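Local coordinates for kinetochore protein Mis16 (Schizosaccharomyces japonicus, PDB 4XYH) that is a WD-repeat beta-propeller protein that recognises histone H4 and the CENP-A-specific chaperone Scm3, probably helping to deposit CENP-A at centromeres, at residues Glu322-Glu327 against Ser345-Val350. Numbering follows the deposited sequence.
Sequences EGHEDE and STDRRV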
ATOM      1  N   GLU A 322       4.077  19.260   1.891  1.00 28.89           N
ATOM      2  CA  GLU A 322       5.274  19.171   2.723  1.00 30.17           C
ATOM      3  C   GLU A 322       4.924  18.958   4.192  1.00 28.94           C
ATOM      4  O   GLU A 322       3.869  19.379   4.660  1.00 32.96           O
ATOM      5  CB  GLU A 322       6.113  20.427   2.556  1.00 27.55           C
ATOM      6  CG  GLU A 322       6.075  20.927   1.145  1.00 36.82           C
ATOM      7  CD  GLU A 322       7.276  21.756   0.780  1.00 44.70           C
ATOM      8  OE1 GLU A 322       8.395  21.193   0.721  1.00 48.73           O
ATOM      9  OE2 GLU A 322       7.092  22.969   0.547  1.00 51.69           O
ATOM     10  N   GLY A 323       5.805  18.284   4.917  1.00 29.24           N
ATOM     11  CA  GLY A 323       5.589  18.063   6.330  1.00 28.59           C
ATOM     12  C   GLY A 323       6.277  16.818   6.836  1.00 33.02           C
ATOM     13  O   GLY A 323       6.528  16.690   8.029  1.00 40.93           O
ATOM     14  N   HIS A 324       6.572  15.887   5.939  1.00 31.01           N
ATOM     15  CA  HIS A 324       7.372  14.733   6.328  1.00 31.11           C
ATOM     16  C   HIS A 324       8.851  15.115   6.436  1.00 29.78           C
ATOM     17  O   HIS A 324       9.324  16.027   5.771  1.00 27.13           O
ATOM     18  CB  HIS A 324       7.196  13.580   5.345  1.00 26.12           C
ATOM     19  CG  HIS A 324       5.958  12.767   5.575  1.00 26.01           C
ATOM     20  ND1 HIS A 324       5.705  12.106   6.758  1.00 25.10           N
ATOM     21  CD2 HIS A 324       4.918  12.477   4.755  1.00 20.92           C
ATOM     22  CE1 HIS A 324       4.559  11.454   6.663  1.00 24.30           C
ATOM     23  NE2 HIS A 324       4.063  11.664   5.457  1.00 23.74           N
ATOM     24  N   GLU A 325       9.571  14.385   7.276  1.00 34.33           N
ATOM     25  CA  GLU A 325      10.941  14.720   7.625  1.00 36.37           C
ATOM     26  C   GLU A 325      11.944  13.790   6.964  1.00 33.88           C
ATOM     27  O   GLU A 325      13.145  13.930   7.162  1.00 37.01           O
ATOM     28  CB  GLU A 325      11.113  14.658   9.141  1.00 41.64           C
ATOM     29  CG  GLU A 325      10.234  15.634   9.903  1.00 44.09           C
ATOM     30  CD  GLU A 325      10.855  17.010  10.002  1.00 55.59           C
ATOM     31  OE1 GLU A 325      11.176  17.412  11.143  1.00 63.03           O
ATOM     32  OE2 GLU A 325      11.029  17.678   8.948  1.00 51.34           O
ATOM     33  N   ASP A 326      11.441  12.841   6.182  1.00 29.99           N
ATOM     34  CA  ASP A 326      12.276  11.818   5.561  1.00 25.57           C
ATOM     35  C   ASP A 326      11.533  11.282   4.331  1.00 30.76           C
ATOM     36  O   ASP A 326      10.458  11.798   3.985  1.00 24.61           O
ATOM     37  CB  ASP A 326      12.568  10.707   6.562  1.00 26.62           C
ATOM     38  CG  ASP A 326      13.959  10.121   6.411  1.00 32.02           C
ATOM     39  OD1 ASP A 326      14.508  10.110   5.289  1.00 30.13           O
ATOM     40  OD2 ASP A 326      14.501   9.655   7.433  1.00 32.80           O
ATOM     41  N   GLU A 327      12.099  10.268   3.676  1.00 24.84           N
ATOM     42  CA  GLU A 327      11.460   9.640   2.526  1.00 29.08           C
ATOM     43  C   GLU A 327       9.995   9.333   2.776  1.00 26.85           C
ATOM     44  O   GLU A 327       9.628   8.760   3.813  1.00 23.62           O
ATOM     45  CB  GLU A 327      12.158   8.336   2.149  1.00 29.68           C
ATOM     46  CG  GLU A 327      13.571   8.495   1.667  1.00 39.68           C
ATOM     47  CD  GLU A 327      14.071   7.268   0.916  1.00 42.09           C
ATOM     48  OE1 GLU A 327      13.296   6.687   0.104  1.00 33.67           O
ATOM     49  OE2 GLU A 327      15.246   6.897   1.140  1.00 44.15           O
ATOM     50  N   SER A 345       5.977   7.565   6.131  1.00 21.02           N
ATOM     51  CA  SER A 345       7.344   7.979   5.915  1.00 27.79           C
ATOM     52  C   SER A 345       8.333   7.251   6.820  1.00 27.80           C
ATOM     53  O   SER A 345       7.967   6.653   7.834  1.00 26.51           O
ATOM     54  CB  SER A 345       7.450   9.494   6.117  1.00 24.58           C
ATOM     55  OG  SER A 345       8.791   9.932   6.094  1.00 27.07           O
ATOM     56  N   THR A 346       9.597   7.307   6.426  1.00 28.19           N
ATOM     57  CA  THR A 346      10.696   6.825   7.244  1.00 28.66           C
ATOM     58  C   THR A 346      10.817   7.658   8.534  1.00 27.96           C
ATOM     59  O   THR A 346      11.398   7.210   9.521  1.00 26.99           O
ATOM     60  CB  THR A 346      12.011   6.860   6.436  1.00 30.32           C
ATOM     61  OG1 THR A 346      11.875   5.989   5.308  1.00 32.28           O
ATOM     62  CG2 THR A 346      13.196   6.392   7.270  1.00 32.64           C
ATOM     63  N   ASP A 347      10.227   8.854   8.540  1.00 27.77           N
ATOM     64  CA  ASP A 347      10.219   9.683   9.749  1.00 31.25           C
ATOM     65  C   ASP A 347       9.311   9.109  10.828  1.00 26.77           C
ATOM     66  O   ASP A 347       9.140   9.727  11.876  1.00 31.28           O
ATOM     67  CB  ASP A 347       9.806  11.135   9.435  1.00 32.19           C
ATOM     68  CG  ASP A 347       8.332  11.279   9.019  1.00 31.65           C
ATOM     69  OD1 ASP A 347       7.528  10.317   9.121  1.00 29.74           O
ATOM     70  OD2 ASP A 347       7.977  12.397   8.588  1.00 31.22           O
ATOM     71  N   ARG A 348       8.722   7.944  10.541  1.00 27.25           N
ATOM     72  CA  ARG A 348       7.914   7.155  11.483  1.00 27.76           C
ATOM     73  C   ARG A 348       6.511   7.729  11.696  1.00 29.84           C
ATOM     74  O   ARG A 348       5.791   7.294  12.591  1.00 32.85           O
ATOM     75  CB  ARG A 348       8.623   7.013  12.844  1.00 30.65           C
ATOM     76  CG  ARG A 348      10.070   6.497  12.789  1.00 28.22           C
ATOM     77  CD  ARG A 348      10.689   6.453  14.188  1.00 32.99           C
ATOM     78  NE  ARG A 348      10.616   7.762  14.839  1.00 37.18           N
ATOM     79  CZ  ARG A 348      11.539   8.714  14.711  1.00 33.44           C
ATOM     80  NH1 ARG A 348      12.606   8.497  13.971  1.00 36.43           N
ATOM     81  NH2 ARG A 348      11.393   9.885  15.319  1.00 35.24           N
ATOM     82  N   ARG A 349       6.114   8.686  10.860  1.00 28.62           N
ATOM     83  CA  ARG A 349       4.800   9.313  10.984  1.00 30.02           C
ATOM     84  C   ARG A 349       3.847   8.897   9.861  1.00 27.60           C
ATOM     85  O   ARG A 349       4.268   8.591   8.737  1.00 27.43           O
ATOM     86  CB  ARG A 349       4.932  10.840  10.994  1.00 27.40           C
ATOM     87  CG  ARG A 349       5.849  11.390  12.071  1.00 32.57           C
ATOM     88  CD  ARG A 349       5.226  11.241  13.455  1.00 37.20           C
ATOM     89  NE  ARG A 349       6.146  11.665  14.507  1.00 40.45           N
ATOM     90  CZ  ARG A 349       6.788  10.834  15.329  1.00 40.43           C
ATOM     91  NH1 ARG A 349       6.607   9.510  15.250  1.00 35.16           N
ATOM     92  NH2 ARG A 349       7.609  11.335  16.239  1.00 39.95           N
ATOM     93  N   VAL A 350       2.557   8.886  10.172  1.00 26.74           N
ATOM     94  CA  VAL A 350       1.524   8.768   9.142  1.00 22.02           C
ATOM     95  C   VAL A 350       0.731  10.080   9.104  1.00 22.46           C
ATOM     96  O   VAL A 350       0.106  10.464  10.082  1.00 24.13           O
ATOM     97  CB  VAL A 350       0.588   7.575   9.399  1.00 21.77           C
ATOM     98  CG1 VAL A 350      -0.468   7.494   8.319  1.00 20.66           C
ATOM     99  CG2 VAL A 350       1.383   6.263   9.430  1.00 24.26           C
TER
HETATM  100  O   HOH W   1       6.660  14.535  10.235  1.00 37.03           O
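Asp326 comes closest to Asp347 along the backbones, CA to CA 5.1 Å, where the loop 322-327 lies against the type I turn from Ser345 to Arg348, and Thr346 N donates to Glu327 O at 3.0 Å. An aspartate suits position 347 because its short carboxylate can serve both loops at once. With CG of Asp347 between the backbone N and the carbonyl carbon (chi1 69°), Asp347 OD2 accepts from His324 ND1 at 2.9 Å, in the plane of the imidazole, and from Glu325 N at 2.9 Å, both donors on one face of the carboxylate. A water linking OD2 to Gly323 O adds a third donor, while OD1 takes Arg349 N in an Asx turn. An alanine in place of Asp347 would probably leave His324 ND1 and Glu325 N without their acceptor and the imidazole freer to turn. Ser345 is small enough to lay CB over one face of that ring, 3.5 Å from its centroid. Its OG, anti to the backbone N, donates to Glu327 O at 2.7 Å and accepts from Asp347 N, an ST turn. A histidine suits position 324 because its second nitrogen, NE2, bonds Thr343 OG1 on strand 340-345; Asp347, His324 and Thr343 match the Asp-His-Ser/Thr part of the WD-repeat hydrogen-bond network. It ties the loop entering strand 328-333 to the hairpin between strands 340-345 and 350-354 of one propeller blade, with strand 374-378 beside 350-354.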